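Local structure of interleukin-2 receptor subunit beta (Mus musculus, 6DG5) at residues K46-T51 with W58-I63; E141-R146 with A156-L161; S178-V183 with S199-F204. The protein probably binds interleukin-2 as the beta subunit of its cell-surface receptor and transduces the cytokine's mitogenic signal, this chain being the extracellular part. One frame throughout, in Å; residues are numbered along the deposited sequence.

Interaction 1: residues K46-T51 with W58-I63; sequences KTCELT and WACNLI. With NAG (2-acetamido-2-deoxy-beta-D-glucopyranose), chain E; NAG (2-acetamido-2-deoxy-beta-D-glucopyranose), chain C.
Cys48 and Cys60 are joined by a disulfide, SG to SG at 2.0 Å, that crosses from one strand of a beta hairpin to the other. Cys48 CB points toward residues 58-63, and chi1 of 60° sets SG between the residue's own backbone N and carbonyl carbon. The bridge is flanked on both sides along the hairpin by leucines. Leu62 brings CG to 3.9 Å from Cys48 SG and rests CD2 against the backbone of Lys46, while Leu50 sets CD2 3.7 Å from Cys60 CB and 3.5 Å from Trp58 O. Beyond Leu50 the strands are laced together by a reciprocal pair of backbone hydrogen bonds, Thr51 N to Ala59 O at 2.9 Å and Ala59 N to Thr51 O at 2.8 Å. Asn61 has its CB directed away from residues 46-51, and its ND2 donates at 3.0 Å to O7 of an N-acetylglucosamine (chain C) of a glycan attached to the protein. Ser19 OG is hydrogen-bonded to Asn61 OD1, fixing the other end of that amide, and Ala59 CB packs on the acetyl methyl C8 of the same sugar. Such a cross-strand disulfide fits the cysteine-bridged N-terminal domain of a type I cytokine receptor. In its antiparallel sheet the hairpin lies between two more strands: 33-39 bonds to the backbone of Lys46, Cys48 and Leu50, and 17-23 pairs with 57-63 through Trp22 and Val18.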
loop_
_atom_site.group_PDB
_atom_site.type_symbol
_atom_site.label_atom_id
_atom_site.label_comp_id
_atom_site.label_asym_id
_atom_site.label_seq_id
_atom_site.Cartn_x
_atom_site.Cartn_y
_atom_site.Cartn_z
ATOM N N LYS B 46 -29.815 -2.083 -0.167
ATOM C CA LYS B 46 -29.731 -2.991 -1.303
ATOM C C LYS B 46 -30.346 -4.346 -0.969
ATOM O O LYS B 46 -30.295 -4.809 0.175
ATOM C CB LYS B 46 -28.277 -3.170 -1.743
ATOM C CG LYS B 46 -27.651 -1.899 -2.300
ATOM C CD LYS B 46 -28.200 -1.581 -3.682
ATOM C CE LYS B 46 -28.193 -0.085 -3.960
ATOM N NZ LYS B 46 -26.837 0.519 -3.843
ATOM N N THR B 47 -30.924 -4.984 -1.988
ATOM C CA THR B 47 -31.665 -6.227 -1.814
ATOM C C THR B 47 -31.360 -7.193 -2.952
ATOM O O THR B 47 -31.027 -6.780 -4.067
ATOM C CB THR B 47 -33.180 -5.978 -1.753
ATOM O OG1 THR B 47 -33.581 -5.179 -2.873
ATOM C CG2 THR B 47 -33.561 -5.266 -0.461
ATOM N N CYS B 48 -31.489 -8.486 -2.659
ATOM C CA CYS B 48 -31.323 -9.546 -3.647
ATOM C C CYS B 48 -32.087 -10.771 -3.163
ATOM O O CYS B 48 -32.407 -10.892 -1.978
ATOM C CB CYS B 48 -29.845 -9.889 -3.873
ATOM S SG CYS B 48 -29.013 -10.467 -2.375
ATOM N N GLU B 49 -32.360 -11.687 -4.088
ATOM C CA GLU B 49 -33.077 -12.918 -3.777
ATOM C C GLU B 49 -32.108 -14.092 -3.715
ATOM O O GLU B 49 -31.243 -14.240 -4.585
ATOM C CB GLU B 49 -34.163 -13.202 -4.814
ATOM C CG GLU B 49 -34.998 -14.439 -4.502
ATOM C CD GLU B 49 -35.887 -14.858 -5.655
ATOM O OE1 GLU B 49 -35.677 -14.357 -6.780
ATOM O OE2 GLU B 49 -36.793 -15.693 -5.437
ATOM N N LEU B 50 -32.265 -14.929 -2.691
ATOM C CA LEU B 50 -31.400 -16.090 -2.535
ATOM C C LEU B 50 -31.777 -17.179 -3.532
ATOM O O LEU B 50 -32.959 -17.440 -3.773
ATOM C CB LEU B 50 -31.493 -16.633 -1.107
ATOM C CG LEU B 50 -30.800 -15.819 -0.015
ATOM C CD1 LEU B 50 -31.342 -16.205 1.348
ATOM C CD2 LEU B 50 -29.300 -16.039 -0.070
ATOM N N THR B 51 -30.762 -17.813 -4.116
ATOM C CA THR B 51 -30.949 -18.875 -5.093
ATOM C C THR B 51 -30.096 -20.076 -4.705
ATOM O O THR B 51 -28.983 -19.918 -4.197
ATOM C CB THR B 51 -30.585 -18.404 -6.507
ATOM O OG1 THR B 51 -31.156 -17.111 -6.741
ATOM C CG2 THR B 51 -31.117 -19.379 -7.549
ATOM N N TRP B 58 -27.510 -21.401 -0.266
ATOM C CA TRP B 58 -28.256 -20.428 -1.053
ATOM C C TRP B 58 -27.430 -19.156 -1.165
ATOM O O TRP B 58 -26.942 -18.642 -0.154
ATOM C CB TRP B 58 -29.611 -20.117 -0.413
ATOM C CG TRP B 58 -30.414 -21.330 -0.049
ATOM C CD1 TRP B 58 -30.207 -22.165 1.012
ATOM C CD2 TRP B 58 -31.568 -21.831 -0.735
ATOM N NE1 TRP B 58 -31.154 -23.159 1.023
ATOM C CE2 TRP B 58 -32.002 -22.977 -0.038
ATOM C CE3 TRP B 58 -32.273 -21.425 -1.871
ATOM C CZ2 TRP B 58 -33.109 -23.721 -0.441
ATOM C CZ3 TRP B 58 -33.372 -22.165 -2.270
ATOM C CH2 TRP B 58 -33.779 -23.300 -1.557
ATOM N N ALA B 59 -27.285 -18.644 -2.384
ATOM C CA ALA B 59 -26.398 -17.523 -2.650
ATOM C C ALA B 59 -27.174 -16.282 -3.071
ATOM O O ALA B 59 -28.308 -16.354 -3.553
ATOM C CB ALA B 59 -25.374 -17.885 -3.728
ATOM N N CYS B 60 -26.525 -15.132 -2.891
ATOM C CA CYS B 60 -27.095 -13.827 -3.192
ATOM C C CYS B 60 -25.963 -12.902 -3.609
ATOM O O CYS B 60 -24.836 -13.029 -3.123
ATOM C CB CYS B 60 -27.827 -13.249 -1.977
ATOM S SG CYS B 60 -29.418 -12.458 -2.293
ATOM N N ASN B 61 -26.265 -11.966 -4.506
ATOM C CA ASN B 61 -25.263 -11.043 -5.030
ATOM C C ASN B 61 -25.767 -9.613 -4.887
ATOM O O ASN B 61 -26.686 -9.198 -5.601
ATOM C CB ASN B 61 -24.927 -11.362 -6.486
ATOM C CG ASN B 61 -24.114 -12.628 -6.624
ATOM O OD1 ASN B 61 -23.384 -13.013 -5.710
ATOM N ND2 ASN B 61 -24.235 -13.288 -7.769
ATOM N N LEU B 62 -25.160 -8.865 -3.969
ATOM C CA LEU B 62 -25.474 -7.452 -3.771
ATOM C C LEU B 62 -24.508 -6.633 -4.617
ATOM O O LEU B 62 -23.331 -6.496 -4.278
ATOM C CB LEU B 62 -25.375 -7.083 -2.295
ATOM C CG LEU B 62 -26.388 -7.741 -1.358
ATOM C CD1 LEU B 62 -25.800 -7.915 0.035
ATOM C CD2 LEU B 62 -27.666 -6.918 -1.301
ATOM N N ILE B 63 -25.000 -6.095 -5.729
ATOM C CA ILE B 63 -24.201 -5.240 -6.599
ATOM C C ILE B 63 -24.364 -3.806 -6.109
ATOM O O ILE B 63 -25.428 -3.202 -6.264
ATOM C CB ILE B 63 -24.608 -5.384 -8.071
ATOM C CG1 ILE B 63 -24.293 -6.793 -8.579
ATOM C CG2 ILE B 63 -23.895 -4.344 -8.921
ATOM C CD1 ILE B 63 -25.465 -7.746 -8.513
HETATM C C1 NAG E . -20.686 -10.644 -7.802
HETATM C C2 NAG E . -20.537 -10.861 -9.318
HETATM C C3 NAG E . -20.984 -12.271 -9.724
HETATM C C4 NAG E . -20.358 -13.339 -8.837
HETATM C C5 NAG E . -20.652 -12.998 -7.384
HETATM C C6 NAG E . -20.068 -13.971 -6.386
HETATM C C7 NAG E . -20.774 -8.770 -10.591
HETATM C C8 NAG E . -21.727 -7.861 -11.306
HETATM N N2 NAG E . -21.308 -9.867 -10.047
HETATM O O3 NAG E . -20.638 -12.501 -11.085
HETATM O O4 NAG E . -20.928 -14.599 -9.175
HETATM O O5 NAG E . -20.078 -11.719 -7.097
HETATM O O6 NAG E . -19.059 -13.364 -5.591
HETATM O O7 NAG E . -19.574 -8.523 -10.511
HETATM C C1 NAG C . -19.968 -15.679 -9.283
HETATM C C2 NAG C . -20.755 -16.972 -9.060
HETATM C C3 NAG C . -19.835 -18.184 -9.178
HETATM C C4 NAG C . -19.037 -18.142 -10.475
HETATM C C5 NAG C . -18.343 -16.787 -10.627
HETATM C C6 NAG C . -17.627 -16.616 -11.948
HETATM C C7 NAG C . -22.645 -16.479 -7.571
HETATM C C8 NAG C . -23.159 -16.535 -6.166
HETATM N N2 NAG C . -21.411 -16.958 -7.763
HETATM O O3 NAG C . -20.615 -19.373 -9.122
HETATM O O4 NAG C . -18.063 -19.182 -10.437
HETATM O O5 NAG C . -19.312 -15.731 -10.546
HETATM O O6 NAG C . -18.535 -16.304 -12.995
HETATM O O7 NAG C . -23.313 -16.020 -8.491
#

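Interaction 2: residues E141-R146 with A156-L161; sequences EFEARR and ASVLSL
Phe142 and Leu161 open a ladder of six backbone hydrogen bonds between two antiparallel strands. Phe142 N donates to Leu161 O at 3.0 Å, nearly straight at 174°; reciprocal bonds join Phe142 with Leu161, Ala144 with Leu159 and Arg146 with Ser157. The last rung is the longest, Ser157 N to Arg146 O at 3.3 Å. At the non-hydrogen-bonded positions CA-H groups turn toward carbonyls, as Glu143 CA does to Leu159 O at 3.3 Å. Apolar contact is made on the face of Phe142, Ala144 and Leu159, where Leu161 CD1 lies 3.9 Å from Phe142 CB. Arg146 belongs to this face too. A bend at chi3 (76°) turns its chain before the guanidinium, whose NH2 comes 3.8 Å from Ser157 CB. The other face carries Glu143, Arg145, Val158 and Ser160. Glu143 crosses Val158 obliquely, Glu143 OE1 lying 3.7 Å from Val158 CG1, and forms a salt bridge through OE1 with Arg184. Arg145 extends fully beyond CG to a cation-pi contact with Trp198 of the WSXWS motif, while its NH2 is hydrogen-bonded to Gln182 OE1. The backbone N of Ser160 is hydrogen-bonded to a polar side chain of another protein chain. The two strands form the C-C' hairpin of a fibronectin type-III domain, with C' at the sheet's edge.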
loop_
_atom_site.group_PDB
_atom_site.type_symbol
_atom_site.label_atom_id
_atom_site.label_comp_id
_atom_site.label_asym_id
_atom_site.label_seq_id
_atom_site.Cartn_x
_atom_site.Cartn_y
_atom_site.Cartn_z
ATOM N N GLU B 141 -0.970 -10.471 -2.893
ATOM C CA GLU B 141 -0.204 -11.690 -2.688
ATOM C C GLU B 141 -0.774 -12.761 -3.603
ATOM O O GLU B 141 -1.985 -12.809 -3.824
ATOM C CB GLU B 141 -0.268 -12.143 -1.226
ATOM C CG GLU B 141 0.896 -13.001 -0.775
ATOM C CD GLU B 141 0.926 -13.181 0.731
ATOM O OE1 GLU B 141 0.044 -13.887 1.264
ATOM O OE2 GLU B 141 1.822 -12.602 1.382
ATOM N N PHE B 142 0.095 -13.617 -4.135
ATOM C CA PHE B 142 -0.322 -14.606 -5.116
ATOM C C PHE B 142 0.161 -15.992 -4.725
ATOM O O PHE B 142 1.251 -16.151 -4.166
ATOM C CB PHE B 142 0.194 -14.251 -6.511
ATOM C CG PHE B 142 -0.402 -12.995 -7.071
ATOM C CD1 PHE B 142 -1.616 -13.028 -7.732
ATOM C CD2 PHE B 142 0.251 -11.782 -6.935
ATOM C CE1 PHE B 142 -2.168 -11.877 -8.251
ATOM C CE2 PHE B 142 -0.296 -10.626 -7.450
ATOM C CZ PHE B 142 -1.510 -10.673 -8.109
ATOM N N GLU B 143 -0.666 -16.992 -5.027
ATOM C CA GLU B 143 -0.339 -18.396 -4.824
ATOM C C GLU B 143 -0.754 -19.161 -6.070
ATOM O O GLU B 143 -1.912 -19.078 -6.494
ATOM C CB GLU B 143 -1.045 -18.964 -3.589
ATOM C CG GLU B 143 -0.117 -19.400 -2.466
ATOM C CD GLU B 143 -0.841 -20.179 -1.383
ATOM O OE1 GLU B 143 -1.982 -20.623 -1.632
ATOM O OE2 GLU B 143 -0.270 -20.347 -0.284
ATOM N N ALA B 144 0.187 -19.895 -6.657
ATOM C CA ALA B 144 -0.075 -20.713 -7.831
ATOM C C ALA B 144 0.227 -22.172 -7.521
ATOM O O ALA B 144 1.043 -22.482 -6.645
ATOM C CB ALA B 144 0.756 -20.248 -9.036
ATOM N N ARG B 145 -0.438 -23.074 -8.239
ATOM C CA ARG B 145 -0.177 -24.500 -8.104
ATOM C C ARG B 145 -0.001 -25.128 -9.479
ATOM O O ARG B 145 -0.816 -24.909 -10.380
ATOM C CB ARG B 145 -1.291 -25.212 -7.321
ATOM C CG ARG B 145 -2.700 -25.081 -7.877
ATOM C CD ARG B 145 -3.670 -25.837 -6.982
ATOM N NE ARG B 145 -5.051 -25.781 -7.451
ATOM C CZ ARG B 145 -6.068 -26.371 -6.831
ATOM N NH1 ARG B 145 -5.854 -27.059 -5.717
ATOM N NH2 ARG B 145 -7.295 -26.275 -7.319
ATOM N N ARG B 146 1.070 -25.902 -9.627
ATOM C CA ARG B 146 1.426 -26.566 -10.874
ATOM C C ARG B 146 1.173 -28.060 -10.731
ATOM O O ARG B 146 1.672 -28.687 -9.792
ATOM C CB ARG B 146 2.893 -26.305 -11.221
ATOM C CG ARG B 146 3.396 -27.041 -12.450
ATOM C CD ARG B 146 4.898 -27.289 -12.379
ATOM N NE ARG B 146 5.231 -28.386 -11.472
ATOM C CZ ARG B 146 5.716 -28.227 -10.243
ATOM N NH1 ARG B 146 5.938 -27.010 -9.765
ATOM N NH2 ARG B 146 5.987 -29.287 -9.493
ATOM N N ALA B 156 -0.868 -31.412 -6.410
ATOM C CA ALA B 156 -0.035 -30.401 -7.048
ATOM C C ALA B 156 0.808 -29.641 -6.025
ATOM O O ALA B 156 0.523 -29.619 -4.824
ATOM C CB ALA B 156 -0.898 -29.420 -7.840
ATOM N N SER B 157 1.862 -29.006 -6.531
ATOM C CA SER B 157 2.781 -28.221 -5.720
ATOM C C SER B 157 2.352 -26.760 -5.757
ATOM O O SER B 157 2.259 -26.164 -6.835
ATOM C CB SER B 157 4.214 -28.379 -6.226
ATOM O OG SER B 157 5.159 -28.029 -5.231
ATOM N N VAL B 158 2.100 -26.183 -4.585
ATOM C CA VAL B 158 1.600 -24.818 -4.468
ATOM C C VAL B 158 2.777 -23.896 -4.181
ATOM O O VAL B 158 3.489 -24.077 -3.186
ATOM C CB VAL B 158 0.532 -24.707 -3.371
ATOM C CG1 VAL B 158 -0.072 -23.317 -3.366
ATOM C CG2 VAL B 158 -0.542 -25.762 -3.574
ATOM N N LEU B 159 2.976 -22.907 -5.046
ATOM C CA LEU B 159 4.071 -21.957 -4.928
ATOM C C LEU B 159 3.535 -20.612 -4.458
ATOM O O LEU B 159 2.481 -20.158 -4.918
ATOM C CB LEU B 159 4.792 -21.792 -6.268
ATOM C CG LEU B 159 5.084 -23.082 -7.035
ATOM C CD1 LEU B 159 5.272 -22.787 -8.513
ATOM C CD2 LEU B 159 6.311 -23.774 -6.469
ATOM N N SER B 160 4.263 -19.971 -3.547
ATOM C CA SER B 160 3.836 -18.713 -2.953
ATOM C C SER B 160 4.631 -17.553 -3.538
ATOM O O SER B 160 5.861 -17.617 -3.628
ATOM C CB SER B 160 3.999 -18.740 -1.432
ATOM O OG SER B 160 3.038 -19.588 -0.827
ATOM N N LEU B 161 3.922 -16.498 -3.932
ATOM C CA LEU B 161 4.520 -15.224 -4.324
ATOM C C LEU B 161 4.040 -14.197 -3.305
ATOM O O LEU B 161 2.976 -13.595 -3.470
ATOM C CB LEU B 161 4.137 -14.830 -5.748
ATOM C CG LEU B 161 4.511 -15.795 -6.872
ATOM C CD1 LEU B 161 3.262 -16.406 -7.486
ATOM C CD2 LEU B 161 5.334 -15.079 -7.926
#

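Interaction 3: residues S178-V183 with S199-F204; sequences SYEVQV and SQPLTF. With MAN (alpha-D-mannopyranose), chain D.
Tyr179 and Phe204 pair across the F and G strands of the fibronectin type-III domain, and the last serine of the WSXWS motif, Ser199, meets Val183, midway along strand F. Backbone bonds link the strands proper: Tyr179 and Phe204 exchange two, Tyr179 N reaching Phe204 O at 2.7 Å with an angle of 173° at the hydrogen, and Val181 and Leu202 exchange two more. Ahead of strand G, residues 199-201 stay alongside F in irregular form, Pro201 CA directing its hydrogen at Val181 O. The aromatic contact is CH-pi in kind. Tyr179 CB rests over one face of the Phe204 ring, toward its rim and 3.6 Å from Phe204 CZ, whereas Val181 CG2 approaches the ring edge in plane, 3.6 Å from Phe204 CE1. The two rings run near parallel but are slid apart and scarcely overlap; Ile125 and Cys123 of the facing sheet also pack on Phe204. On the side of the sheet away from Phe204, the face of Glu180 and Thr203, Glu180 lies beside Pro201, its OE2 3.6 Å from Pro201 CB, and OE1 forms a salt bridge with Arg147. Mannose of an attached glycan borders this end, with O2 3.7 Å from Pro201 CD. Ser199 is held through backbone and hydroxyl alike. Gln182 NE2 donates to the backbone O of Ser199 at 2.9 Å, its OE1 being taken up by Arg145. The backbone N of Ser199 gives its hydrogen to Val183 O, and the hydroxyl accepts in turn, Val183 N donating to Ser199 OG at 2.8 Å.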
loop_
_atom_site.group_PDB
_atom_site.type_symbol
_atom_site.label_atom_id
_atom_site.label_comp_id
_atom_site.label_asym_id
_atom_site.label_seq_id
_atom_site.Cartn_x
_atom_site.Cartn_y
_atom_site.Cartn_z
ATOM N N SER B 178 3.186 -32.040 -20.301
ATOM C CA SER B 178 2.048 -31.135 -20.215
ATOM C C SER B 178 1.715 -30.835 -18.759
ATOM O O SER B 178 1.591 -31.754 -17.942
ATOM C CB SER B 178 0.829 -31.734 -20.918
ATOM O OG SER B 178 1.098 -31.981 -22.287
ATOM N N TYR B 179 1.553 -29.552 -18.445
ATOM C CA TYR B 179 1.247 -29.095 -17.100
ATOM C C TYR B 179 -0.036 -28.272 -17.100
ATOM O O TYR B 179 -0.505 -27.808 -18.143
ATOM C CB TYR B 179 2.388 -28.246 -16.522
ATOM C CG TYR B 179 3.742 -28.918 -16.503
ATOM C CD1 TYR B 179 4.577 -28.875 -17.612
ATOM C CD2 TYR B 179 4.196 -29.575 -15.367
ATOM C CE1 TYR B 179 5.819 -29.477 -17.595
ATOM C CE2 TYR B 179 5.439 -30.178 -15.339
ATOM C CZ TYR B 179 6.245 -30.129 -16.456
ATOM O OH TYR B 179 7.480 -30.731 -16.429
ATOM N N GLU B 180 -0.589 -28.082 -15.903
ATOM C CA GLU B 180 -1.763 -27.249 -15.685
ATOM C C GLU B 180 -1.511 -26.375 -14.465
ATOM O O GLU B 180 -0.964 -26.843 -13.462
ATOM C CB GLU B 180 -3.025 -28.103 -15.489
ATOM C CG GLU B 180 -4.276 -27.556 -16.168
ATOM C CD GLU B 180 -5.420 -28.559 -16.182
ATOM O OE1 GLU B 180 -5.193 -29.729 -15.805
ATOM O OE2 GLU B 180 -6.546 -28.178 -16.568
ATOM N N VAL B 181 -1.897 -25.105 -14.554
ATOM C CA VAL B 181 -1.551 -24.111 -13.542
ATOM C C VAL B 181 -2.777 -23.278 -13.191
ATOM O O VAL B 181 -3.521 -22.845 -14.078
ATOM C CB VAL B 181 -0.395 -23.205 -14.024
ATOM C CG1 VAL B 181 -0.333 -21.928 -13.203
ATOM C CG2 VAL B 181 0.926 -23.947 -13.932
ATOM N N GLN B 182 -2.983 -23.058 -11.892
ATOM C CA GLN B 182 -3.997 -22.151 -11.381
ATOM C C GLN B 182 -3.348 -21.176 -10.411
ATOM O O GLN B 182 -2.417 -21.534 -9.687
ATOM C CB GLN B 182 -5.124 -22.898 -10.661
ATOM C CG GLN B 182 -6.003 -23.745 -11.558
ATOM C CD GLN B 182 -7.161 -24.367 -10.801
ATOM O OE1 GLN B 182 -6.963 -25.147 -9.869
ATOM N NE2 GLN B 182 -8.381 -24.013 -11.190
ATOM N N VAL B 183 -3.853 -19.940 -10.394
ATOM C CA VAL B 183 -3.331 -18.882 -9.535
ATOM C C VAL B 183 -4.480 -18.277 -8.740
ATOM O O VAL B 183 -5.640 -18.327 -9.157
ATOM C CB VAL B 183 -2.595 -17.793 -10.351
ATOM C CG1 VAL B 183 -1.654 -17.002 -9.463
ATOM C CG2 VAL B 183 -1.835 -18.414 -11.518
ATOM N N SER B 199 -7.758 -19.493 -10.415
ATOM C CA SER B 199 -7.983 -19.017 -11.769
ATOM C C SER B 199 -8.363 -20.174 -12.687
ATOM O O SER B 199 -8.155 -21.348 -12.369
ATOM C CB SER B 199 -6.731 -18.326 -12.300
ATOM O OG SER B 199 -5.644 -19.233 -12.389
ATOM N N GLN B 200 -8.927 -19.828 -13.840
ATOM C CA GLN B 200 -9.188 -20.827 -14.865
ATOM C C GLN B 200 -7.871 -21.488 -15.248
ATOM O O GLN B 200 -6.931 -20.785 -15.651
ATOM C CB GLN B 200 -9.849 -20.210 -16.095
ATOM C CG GLN B 200 -11.367 -20.265 -16.081
ATOM C CD GLN B 200 -11.978 -19.846 -17.406
ATOM O OE1 GLN B 200 -11.519 -20.258 -18.473
ATOM N NE2 GLN B 200 -13.015 -19.017 -17.344
ATOM N N PRO B 201 -7.750 -22.808 -15.120
ATOM C CA PRO B 201 -6.450 -23.458 -15.320
ATOM C C PRO B 201 -5.905 -23.241 -16.724
ATOM O O PRO B 201 -6.647 -23.182 -17.707
ATOM C CB PRO B 201 -6.746 -24.939 -15.053
ATOM C CG PRO B 201 -8.233 -25.072 -15.193
ATOM C CD PRO B 201 -8.801 -23.766 -14.744
ATOM N N LEU B 202 -4.584 -23.111 -16.800
ATOM C CA LEU B 202 -3.862 -22.907 -18.048
ATOM C C LEU B 202 -3.037 -24.153 -18.342
ATOM O O LEU B 202 -2.154 -24.515 -17.557
ATOM C CB LEU B 202 -2.961 -21.677 -17.958
ATOM C CG LEU B 202 -1.996 -21.436 -19.118
ATOM C CD1 LEU B 202 -2.709 -20.766 -20.281
ATOM C CD2 LEU B 202 -0.806 -20.610 -18.659
ATOM N N THR B 203 -3.320 -24.800 -19.468
ATOM C CA THR B 203 -2.644 -26.028 -19.857
ATOM C C THR B 203 -1.570 -25.715 -20.891
ATOM O O THR B 203 -1.857 -25.105 -21.926
ATOM C CB THR B 203 -3.639 -27.043 -20.420
ATOM O OG1 THR B 203 -4.808 -27.074 -19.593
ATOM C CG2 THR B 203 -3.018 -28.428 -20.455
ATOM N N PHE B 204 -0.337 -26.132 -20.608
ATOM C CA PHE B 204 0.789 -25.881 -21.494
ATOM C C PHE B 204 1.708 -27.093 -21.511
ATOM O O PHE B 204 1.768 -27.862 -20.548
ATOM C CB PHE B 204 1.574 -24.627 -21.072
ATOM C CG PHE B 204 2.173 -24.715 -19.694
ATOM C CD1 PHE B 204 1.420 -24.404 -18.573
ATOM C CD2 PHE B 204 3.496 -25.092 -19.520
ATOM C CE1 PHE B 204 1.970 -24.480 -17.306
ATOM C CE2 PHE B 204 4.052 -25.169 -18.256
ATOM C CZ PHE B 204 3.288 -24.861 -17.148
HETATM C C1 MAN D . -14.507 -22.331 -13.528
HETATM C C2 MAN D . -13.468 -23.486 -13.489
HETATM C C3 MAN D . -12.732 -23.486 -12.152
HETATM C C4 MAN D . -12.116 -22.111 -11.868
HETATM C C5 MAN D . -13.202 -21.028 -11.903
HETATM C C6 MAN D . -12.631 -19.627 -11.749
HETATM O O2 MAN D . -12.458 -23.313 -14.487
HETATM O O3 MAN D . -11.726 -24.493 -12.107
HETATM O O4 MAN D . -11.503 -22.114 -10.584
HETATM O O5 MAN D . -13.915 -21.076 -13.172
HETATM O O6 MAN D . -13.714 -18.714 -11.592
#

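From the N terminus, interaction 1 comes first, closing a tight hairpin between strands 46-54 and 57-63 in the N-terminal domain. The chain then enters the fibronectin type-III domain, where interaction 2 closes the turn between strands 140-148 and 157-161, and interaction 3 closes a longer loop from 178-187 to 202-205. All three follow in series; none nests in or crosses another. Interactions 2 and 3 share one four-stranded sheet, as strands 140-148 and 178-187 are neighbours, and Arg146 CD packs on Tyr179 CD2. Interaction 1 stays apart, its nearest atoms about 16 Å from those of interaction 3, yet sugars of a glycan attached to the protein lie beside both.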